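Local coordinates for phage-related conserved hypothetical protein, BB2244 (Bordetella bronchiseptica, PDB 2BDV) that is of unknown function but belongs to the SOS response-associated peptidase (SRAP) family, whose characterised relatives crosslink covalently to abasic sites in single-stranded DNA, at residues Leu43-Leu48 / Leu96-Gly101; Glu104-Asp109 / Gly157-His162; Tyr120-Ala125 / Ala199-Pro204. One frame throughout, in Å; residues are numbered along the deposited sequence.

In the fold
One segment of each contact lies on the run from strand 94-99 through 101-107 to 116-123; interactions 2 and 3 alternate in sequence. Interaction 1 joins the small 43-46/54-57 sheet to strand 94-99. After a corner at D100 the chain continues as strand 101-107, which carries interaction 2; its neighbour 116-123 carries interaction 3. The centres of interactions 1 and 2 are about 25 Å apart, those of 1 and 3 about 18 Å. D100 O lies 3.2 Å from Y120 OH, a probable hydrogen bond between interactions 1 and 3. Interactions 2 and 3 are nearest, with centres about 15 Å apart, and pack directly: M158 touches I121, F200 and W202, its CE 3.3 Å from F200 CD1.

Interaction 1: Leu43-Leu48 / Leu96-Gly101; sequences LTMHRL and LVPADG
M45, a selenomethionine, and L96 form a single antiparallel bridge of the hydrogen-bonded type. M45 N donates to L96 O over 2.9 Å, coming in 25° from the carbonyl plane. The return bond from L96 N to M45 O is also 2.9 Å and lies nearly along the C=O axis. The strand directions differ by 136°, and the pairing does not extend beyond this one bridge.

Apolar contacts continue from it through P98, whose CB is directed at strand 43-46 and is met by CE of M45 at 4.0 Å. The bend at chi3 (-79°) turns that methyl back toward the proline, and the two side chains cross obliquely. P98 CG lies 4.3 Å from L43 CB.

Carbon also closes on backbone oxygen: P98 CD sits 3.4 Å from L43 O, and T44 CA comes within 3.3 Å of L96 O. T44 OG1 is hydrogen-bonded to A56 O.

Y14 and L18 of helix 11-18 pack on M45, and the NE2 of Q7 bonds to both L43 O and P98 O. The M45/L96 bridge thus links the two-stranded 43-46/54-57 sheet to the outermost strand 94-99 of the mixed sheet, in the buried interior of the SRAP domain.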
loop_
_atom_site.group_PDB
_atom_site.type_symbol
_atom_site.label_atom_id
_atom_site.label_comp_id
_atom_site.label_asym_id
_atom_site.label_seq_id
_atom_site.Cartn_x
_atom_site.Cartn_y
_atom_site.Cartn_z
ATOM N N LEU A 43 -5.002 4.195 -7.408
ATOM C CA LEU A 43 -3.990 4.338 -8.442
ATOM C C LEU A 43 -2.790 3.503 -8.038
ATOM O O LEU A 43 -2.463 3.416 -6.854
ATOM C CB LEU A 43 -3.538 5.787 -8.555
ATOM C CG LEU A 43 -4.420 6.733 -9.358
ATOM C CD1 LEU A 43 -3.968 8.164 -9.149
ATOM C CD2 LEU A 43 -4.338 6.341 -10.836
ATOM N N THR A 44 -2.143 2.881 -9.019
ATOM C CA THR A 44 -0.941 2.090 -8.765
ATOM C C THR A 44 0.005 2.286 -9.944
ATOM O O THR A 44 -0.415 2.661 -11.041
ATOM C CB THR A 44 -1.216 0.550 -8.638
ATOM O OG1 THR A 44 -1.386 -0.024 -9.939
ATOM C CG2 THR A 44 -2.458 0.275 -7.804
HETATM N N MSE A 45 1.284 2.038 -9.706
HETATM C CA MSE A 45 2.292 2.139 -10.748
HETATM C C MSE A 45 3.017 0.804 -10.796
HETATM O O MSE A 45 3.316 0.219 -9.751
HETATM C CB MSE A 45 3.250 3.290 -10.450
HETATM C CG MSE A 45 2.536 4.633 -10.474
HETATM SE SE MSE A 45 3.700 6.165 -10.422
HETATM C CE MSE A 45 4.077 6.155 -8.548
ATOM N N HIS A 46 3.279 0.319 -12.009
ATOM C CA HIS A 46 3.929 -0.980 -12.193
ATOM C C HIS A 46 4.387 -1.264 -13.624
ATOM O O HIS A 46 4.145 -0.484 -14.542
ATOM C CB HIS A 46 2.961 -2.087 -11.778
ATOM C CG HIS A 46 1.740 -2.166 -12.642
ATOM N ND1 HIS A 46 1.782 -2.571 -13.960
ATOM C CD2 HIS A 46 0.444 -1.862 -12.382
ATOM C CE1 HIS A 46 0.564 -2.515 -14.475
ATOM N NE2 HIS A 46 -0.264 -2.089 -13.539
ATOM N N ARG A 47 5.037 -2.411 -13.789
ATOM C CA ARG A 47 5.524 -2.865 -15.084
ATOM C C ARG A 47 5.166 -4.348 -15.202
ATOM O O ARG A 47 5.991 -5.177 -15.587
ATOM C CB ARG A 47 7.040 -2.662 -15.166
ATOM C CG ARG A 47 7.443 -1.229 -14.873
ATOM C CD ARG A 47 8.941 -1.046 -14.888
ATOM N NE ARG A 47 9.529 -1.319 -16.197
ATOM C CZ ARG A 47 10.838 -1.325 -16.423
ATOM N NH1 ARG A 47 11.311 -1.585 -17.633
ATOM N NH2 ARG A 47 11.676 -1.080 -15.422
ATOM N N LEU A 48 3.919 -4.668 -14.870
ATOM C CA LEU A 48 3.440 -6.048 -14.891
ATOM C C LEU A 48 3.190 -6.637 -16.275
ATOM O O LEU A 48 3.264 -7.853 -16.458
ATOM C CB LEU A 48 2.159 -6.157 -14.062
ATOM C CG LEU A 48 2.308 -5.722 -12.605
ATOM C CD1 LEU A 48 0.959 -5.810 -11.890
ATOM C CD2 LEU A 48 3.346 -6.586 -11.927
ATOM N N LEU A 96 3.699 -0.728 -7.023
ATOM C CA LEU A 96 3.828 0.373 -6.094
ATOM C C LEU A 96 2.463 1.044 -6.011
ATOM O O LEU A 96 1.741 1.127 -7.005
ATOM C CB LEU A 96 4.878 1.377 -6.582
ATOM C CG LEU A 96 6.292 0.808 -6.661
ATOM C CD1 LEU A 96 7.161 1.647 -7.573
ATOM C CD2 LEU A 96 6.877 0.741 -5.249
ATOM N N VAL A 97 2.104 1.492 -4.811
ATOM C CA VAL A 97 0.847 2.189 -4.591
ATOM C C VAL A 97 1.180 3.575 -4.063
ATOM O O VAL A 97 1.575 3.731 -2.900
ATOM C CB VAL A 97 -0.038 1.491 -3.538
ATOM C CG1 VAL A 97 -1.310 2.303 -3.332
ATOM C CG2 VAL A 97 -0.388 0.078 -3.983
ATOM N N PRO A 98 1.037 4.604 -4.907
ATOM C CA PRO A 98 1.335 5.970 -4.476
ATOM C C PRO A 98 0.330 6.466 -3.434
ATOM O O PRO A 98 -0.844 6.082 -3.457
ATOM C CB PRO A 98 1.275 6.754 -5.781
ATOM C CG PRO A 98 0.283 6.000 -6.580
ATOM C CD PRO A 98 0.672 4.574 -6.331
ATOM N N ALA A 99 0.808 7.314 -2.523
ATOM C CA ALA A 99 -0.021 7.866 -1.459
ATOM C C ALA A 99 0.583 9.103 -0.793
ATOM O O ALA A 99 1.792 9.189 -0.562
ATOM C CB ALA A 99 -0.278 6.798 -0.404
ATOM N N ASP A 100 -0.279 10.058 -0.474
ATOM C CA ASP A 100 0.155 11.277 0.188
ATOM C C ASP A 100 0.253 10.997 1.686
ATOM O O ASP A 100 0.935 11.710 2.426
ATOM C CB ASP A 100 -0.850 12.385 -0.129
ATOM C CG ASP A 100 -0.850 12.745 -1.607
ATOM O OD1 ASP A 100 -0.012 13.569 -2.015
ATOM O OD2 ASP A 100 -1.663 12.183 -2.372
ATOM N N GLY A 101 -0.419 9.930 2.110
ATOM C CA GLY A 101 -0.420 9.528 3.511
ATOM C C GLY A 101 -1.412 8.401 3.795
ATOM O O GLY A 101 -2.060 7.886 2.880
#

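Interaction 2: Glu104-Asp109 / Gly157-His162; sequences EWKALD and GMVDVH
A carboxylate held by consecutive backbone N-H groups of a loop defines this contact, with E104 on strand 101-107 reaching into the turn of 157-162. OE1 accepts from M158 N at 2.6 Å through its syn lone pair. OE2 takes two donors: V159 N at 2.6 Å, on the syn side but 24° out of the carboxylate plane, and D160 N at 3.0 Å, nearly along the C-O bond. The chain is extended beyond CG (chi2 178°), which carries the carboxylate across to the loop, and three nearly straight bonds fix its rotation. A further bond from W102 NE1 to OE1 comes from the same strand.

D160 supplies the second half of the contact. Its CB packs 3.2 Å from W105 O, and its two oxygens reach the strand through water: OD2 by way of water 1 to W105 N, OD1 by way of water 2 to A107 N. OD1 also accepts from H162 N at 3.0 Å, from above the carboxylate plane, closing an Asx turn that shapes the loop. K106, which is exposed, lays CD 3.8 Å from V159 O.

The loop runs between strand 147-151 and helix 171-178. V159 rests on W202 of strand 201-204, G157 O accepts from R165, and strand 101-107 is itself paired with 116-123.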
loop_
_atom_site.group_PDB
_atom_site.type_symbol
_atom_site.label_atom_id
_atom_site.label_comp_id
_atom_site.label_asym_id
_atom_site.label_seq_id
_atom_site.Cartn_x
_atom_site.Cartn_y
_atom_site.Cartn_z
ATOM N N GLU A 104 -4.476 5.737 10.689
ATOM C CA GLU A 104 -4.408 4.737 11.748
ATOM C C GLU A 104 -5.298 5.264 12.877
ATOM O O GLU A 104 -5.290 6.457 13.171
ATOM C CB GLU A 104 -2.979 4.565 12.274
ATOM C CG GLU A 104 -1.988 4.020 11.265
ATOM C CD GLU A 104 -0.593 3.920 11.833
ATOM O OE1 GLU A 104 0.352 3.640 11.066
ATOM O OE2 GLU A 104 -0.443 4.119 13.054
ATOM N N TRP A 105 -6.058 4.375 13.502
ATOM C CA TRP A 105 -6.942 4.754 14.590
ATOM C C TRP A 105 -6.315 4.412 15.940
ATOM O O TRP A 105 -5.876 3.281 16.180
ATOM C CB TRP A 105 -8.288 4.046 14.433
ATOM C CG TRP A 105 -9.131 4.614 13.327
ATOM C CD1 TRP A 105 -10.260 5.389 13.459
ATOM C CD2 TRP A 105 -8.911 4.470 11.922
ATOM N NE1 TRP A 105 -10.751 5.732 12.221
ATOM C CE2 TRP A 105 -9.944 5.182 11.260
ATOM C CE3 TRP A 105 -7.939 3.809 11.153
ATOM C CZ2 TRP A 105 -10.032 5.250 9.865
ATOM C CZ3 TRP A 105 -8.029 3.879 9.758
ATOM C CH2 TRP A 105 -9.071 4.595 9.134
ATOM N N LYS A 106 -6.272 5.408 16.816
ATOM C CA LYS A 106 -5.694 5.249 18.138
ATOM C C LYS A 106 -6.783 4.907 19.145
ATOM O O LYS A 106 -7.677 5.706 19.400
ATOM C CB LYS A 106 -4.992 6.545 18.546
ATOM C CG LYS A 106 -4.278 6.498 19.886
ATOM C CD LYS A 106 -3.148 5.484 19.874
ATOM C CE LYS A 106 -2.276 5.597 21.123
ATOM N NZ LYS A 106 -1.576 6.913 21.224
ATOM N N ALA A 107 -6.710 3.708 19.704
ATOM C CA ALA A 107 -7.685 3.273 20.688
ATOM C C ALA A 107 -7.605 4.221 21.875
ATOM O O ALA A 107 -6.538 4.392 22.460
ATOM C CB ALA A 107 -7.374 1.851 21.129
ATOM N N LEU A 108 -8.724 4.837 22.233
ATOM C CA LEU A 108 -8.724 5.767 23.353
ATOM C C LEU A 108 -9.114 5.099 24.667
ATOM O O LEU A 108 -9.044 5.721 25.724
ATOM C CB LEU A 108 -9.659 6.938 23.055
ATOM C CG LEU A 108 -9.309 7.757 21.807
ATOM C CD1 LEU A 108 -10.515 8.581 21.404
ATOM C CD2 LEU A 108 -8.097 8.643 22.064
ATOM N N ASP A 109 -9.523 3.835 24.597
ATOM C CA ASP A 109 -9.902 3.080 25.787
ATOM C C ASP A 109 -10.005 1.589 25.463
ATOM O O ASP A 109 -9.958 1.192 24.297
ATOM C CB ASP A 109 -11.238 3.585 26.344
ATOM C CG ASP A 109 -12.385 3.393 25.373
ATOM O OD1 ASP A 109 -12.287 3.886 24.230
ATOM O OD2 ASP A 109 -13.385 2.750 25.755
ATOM N N GLY A 157 1.916 0.065 13.866
ATOM C CA GLY A 157 1.537 1.272 13.164
ATOM C C GLY A 157 2.442 2.429 13.550
ATOM O O GLY A 157 3.262 2.307 14.465
ATOM N N MET A 158 2.304 3.550 12.850
ATOM C CA MET A 158 3.106 4.730 13.140
ATOM C C MET A 158 2.577 5.362 14.429
ATOM O O MET A 158 3.340 5.925 15.210
ATOM C CB MET A 158 3.013 5.724 11.970
ATOM C CG MET A 158 4.030 6.864 11.993
ATOM S SD MET A 158 5.757 6.324 11.869
ATOM C CE MET A 158 5.793 5.759 10.188
ATOM N N VAL A 159 1.270 5.249 14.649
ATOM C CA VAL A 159 0.628 5.809 15.837
ATOM C C VAL A 159 -0.058 4.723 16.666
ATOM O O VAL A 159 0.037 4.720 17.894
ATOM C CB VAL A 159 -0.431 6.873 15.449
ATOM C CG1 VAL A 159 -1.030 7.485 16.694
ATOM C CG2 VAL A 159 0.204 7.948 14.582
ATOM N N ASP A 160 -0.752 3.812 15.981
ATOM C CA ASP A 160 -1.460 2.701 16.623
ATOM C C ASP A 160 -0.585 1.460 16.629
ATOM O O ASP A 160 -0.322 0.868 15.582
ATOM C CB ASP A 160 -2.773 2.412 15.883
ATOM C CG ASP A 160 -3.414 1.101 16.315
ATOM O OD1 ASP A 160 -3.279 0.723 17.495
ATOM O OD2 ASP A 160 -4.070 0.449 15.477
ATOM N N VAL A 161 -0.146 1.058 17.816
ATOM C CA VAL A 161 0.727 -0.101 17.961
ATOM C C VAL A 161 0.098 -1.415 17.486
ATOM O O VAL A 161 0.792 -2.410 17.314
ATOM C CB VAL A 161 1.188 -0.258 19.428
ATOM C CG1 VAL A 161 1.909 0.994 19.872
ATOM C CG2 VAL A 161 -0.003 -0.533 20.331
ATOM N N HIS A 162 -1.210 -1.414 17.269
ATOM C CA HIS A 162 -1.897 -2.615 16.809
ATOM C C HIS A 162 -2.079 -2.626 15.289
ATOM O O HIS A 162 -2.618 -3.583 14.721
ATOM C CB HIS A 162 -3.266 -2.733 17.489
ATOM C CG HIS A 162 -3.193 -3.138 18.929
ATOM N ND1 HIS A 162 -2.212 -2.683 19.782
ATOM C CD2 HIS A 162 -4.001 -3.929 19.674
ATOM C CE1 HIS A 162 -2.419 -3.174 20.991
ATOM N NE2 HIS A 162 -3.498 -3.933 20.952
HETATM O O HOH W 1 -5.502 1.745 13.277
HETATM O O HOH W 2 -4.533 2.156 19.489
#

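Interaction 3: Tyr120-Ala125 / Ala199-Pro204; sequences YIHGDA and AFSWYP
The edge of the four-stranded antiparallel sheet is made here, where strand 201-204 pairs with the end of 116-123. Y120 with Y203 and H122 with S201 are hydrogen-bonded pairs, each with two backbone bonds; I121 and W202 between them form a non-hydrogen-bonded pair whose CA atoms lie 4.3 Å apart.

Tyrosines and the histidine share one face. Y120 and Y203 run side by side, pointing the same way, with ring planes at 62°. The phenol end of Y203 reaches Y120, its OH 3.2 Å from CD2 and in a weak hydrogen bond with Y34 OH, while Y120 CB lies over one face of the Y203 ring, toward the rim. H122 CG sits between its backbone N and carbonyl carbon (chi1 69°), and the ring beyond it is steadied by ND1 donating to G123 O at 2.7 Å, almost in the ring plane. One ring face then looks onto S201 O, and Y203 CE1 comes to the ring edge.

I121 and W202 occupy the other face. I121 CG1 lies 3.8 Å from W202 CB, and its CG2 is equally far from F200 CB.

Strand 101-107 flanks 116-123 on the side away from 201-204. From it W102 touches I121 and meets F200 edge-to-face, and Y103 meets the ring of Y120, as does Y34 from outside the sheet.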
loop_
_atom_site.group_PDB
_atom_site.type_symbol
_atom_site.label_atom_id
_atom_site.label_comp_id
_atom_site.label_asym_id
_atom_site.label_seq_id
_atom_site.Cartn_x
_atom_site.Cartn_y
_atom_site.Cartn_z
ATOM N N TYR A 120 -3.889 11.095 10.753
ATOM C CA TYR A 120 -3.428 11.105 9.366
ATOM C C TYR A 120 -1.896 11.219 9.419
ATOM O O TYR A 120 -1.373 12.121 10.068
ATOM C CB TYR A 120 -4.018 12.301 8.594
ATOM C CG TYR A 120 -3.486 12.421 7.177
ATOM C CD1 TYR A 120 -3.692 11.402 6.253
ATOM C CD2 TYR A 120 -2.766 13.541 6.769
ATOM C CE1 TYR A 120 -3.200 11.486 4.965
ATOM C CE2 TYR A 120 -2.261 13.642 5.471
ATOM C CZ TYR A 120 -2.486 12.604 4.572
ATOM O OH TYR A 120 -2.011 12.668 3.277
ATOM N N ILE A 121 -1.195 10.291 8.763
ATOM C CA ILE A 121 0.276 10.263 8.737
ATOM C C ILE A 121 0.775 10.576 7.331
ATOM O O ILE A 121 0.228 10.069 6.356
ATOM C CB ILE A 121 0.869 8.857 9.107
ATOM C CG1 ILE A 121 0.371 8.382 10.468
ATOM C CG2 ILE A 121 2.377 8.933 9.202
ATOM C CD1 ILE A 121 -0.999 7.808 10.460
ATOM N N HIS A 122 1.817 11.397 7.217
ATOM C CA HIS A 122 2.348 11.734 5.894
ATOM C C HIS A 122 3.821 12.138 5.922
ATOM O O HIS A 122 4.437 12.243 6.982
ATOM C CB HIS A 122 1.520 12.865 5.285
ATOM C CG HIS A 122 1.696 14.172 5.989
ATOM N ND1 HIS A 122 2.820 14.953 5.834
ATOM C CD2 HIS A 122 0.924 14.799 6.907
ATOM C CE1 HIS A 122 2.735 16.004 6.629
ATOM N NE2 HIS A 122 1.595 15.935 7.291
ATOM N N GLY A 123 4.374 12.354 4.735
ATOM C CA GLY A 123 5.758 12.765 4.606
ATOM C C GLY A 123 5.814 14.148 3.973
ATOM O O GLY A 123 4.825 14.877 3.985
ATOM N N ASP A 124 6.973 14.502 3.420
ATOM C CA ASP A 124 7.178 15.795 2.781
ATOM C C ASP A 124 6.889 15.720 1.284
ATOM O O ASP A 124 7.007 16.710 0.568
ATOM C CB ASP A 124 8.614 16.259 3.023
ATOM C CG ASP A 124 8.905 16.488 4.499
ATOM O OD1 ASP A 124 10.064 16.299 4.930
ATOM O OD2 ASP A 124 7.968 16.869 5.233
ATOM N N ALA A 125 6.508 14.537 0.818
ATOM C CA ALA A 125 6.199 14.323 -0.592
ATOM C C ALA A 125 5.474 12.993 -0.750
ATOM O O ALA A 125 5.438 12.191 0.183
ATOM C CB ALA A 125 7.490 14.323 -1.411
ATOM N N ALA A 199 10.786 10.392 9.105
ATOM C CA ALA A 199 10.484 11.087 7.851
ATOM C C ALA A 199 9.011 11.470 7.733
ATOM O O ALA A 199 8.606 12.131 6.774
ATOM C CB ALA A 199 10.884 10.212 6.665
ATOM N N PHE A 200 8.222 11.061 8.722
ATOM C CA PHE A 200 6.787 11.329 8.741
ATOM C C PHE A 200 6.334 12.171 9.932
ATOM O O PHE A 200 6.957 12.168 10.993
ATOM C CB PHE A 200 5.997 10.014 8.788
ATOM C CG PHE A 200 6.462 8.983 7.811
ATOM C CD1 PHE A 200 7.310 7.954 8.213
ATOM C CD2 PHE A 200 6.052 9.033 6.488
ATOM C CE1 PHE A 200 7.742 6.991 7.307
ATOM C CE2 PHE A 200 6.479 8.078 5.573
ATOM C CZ PHE A 200 7.324 7.052 5.979
ATOM N N SER A 201 5.231 12.882 9.742
ATOM C CA SER A 201 4.625 13.682 10.792
ATOM C C SER A 201 3.151 13.277 10.720
ATOM O O SER A 201 2.727 12.674 9.733
ATOM C CB SER A 201 4.796 15.184 10.522
ATOM O OG SER A 201 4.155 15.579 9.322
ATOM N N TRP A 202 2.372 13.583 11.753
ATOM C CA TRP A 202 0.959 13.214 11.742
ATOM C C TRP A 202 0.130 14.066 12.675
ATOM O O TRP A 202 0.660 14.703 13.581
ATOM C CB TRP A 202 0.802 11.738 12.122
ATOM C CG TRP A 202 1.453 11.384 13.415
ATOM C CD1 TRP A 202 0.936 11.539 14.671
ATOM C CD2 TRP A 202 2.766 10.848 13.586
ATOM N NE1 TRP A 202 1.851 11.132 15.613
ATOM C CE2 TRP A 202 2.984 10.702 14.972
ATOM C CE3 TRP A 202 3.787 10.476 12.697
ATOM C CZ2 TRP A 202 4.183 10.201 15.496
ATOM C CZ3 TRP A 202 4.982 9.978 13.215
ATOM C CH2 TRP A 202 5.168 9.845 14.602
ATOM N N TYR A 203 -1.177 14.088 12.440
ATOM C CA TYR A 203 -2.074 14.857 13.287
ATOM C C TYR A 203 -3.431 14.160 13.390
ATOM O O TYR A 203 -3.781 13.329 12.547
ATOM C CB TYR A 203 -2.248 16.286 12.743
ATOM C CG TYR A 203 -2.687 16.368 11.295
ATOM C CD1 TYR A 203 -1.749 16.457 10.258
ATOM C CD2 TYR A 203 -4.034 16.325 10.961
ATOM C CE1 TYR A 203 -2.153 16.500 8.925
ATOM C CE2 TYR A 203 -4.449 16.364 9.636
ATOM C CZ TYR A 203 -3.512 16.450 8.623
ATOM O OH TYR A 203 -3.931 16.481 7.310
ATOM N N PRO A 204 -4.207 14.477 14.441
ATOM C CA PRO A 204 -5.515 13.840 14.582
ATOM C C PRO A 204 -6.508 14.491 13.631
ATOM O O PRO A 204 -6.592 15.721 13.566
ATOM C CB PRO A 204 -5.858 14.089 16.048
ATOM C CG PRO A 204 -5.264 15.451 16.288
ATOM C CD PRO A 204 -3.924 15.371 15.580
HETATM O O HOH W 3 9.249 11.869 3.536
#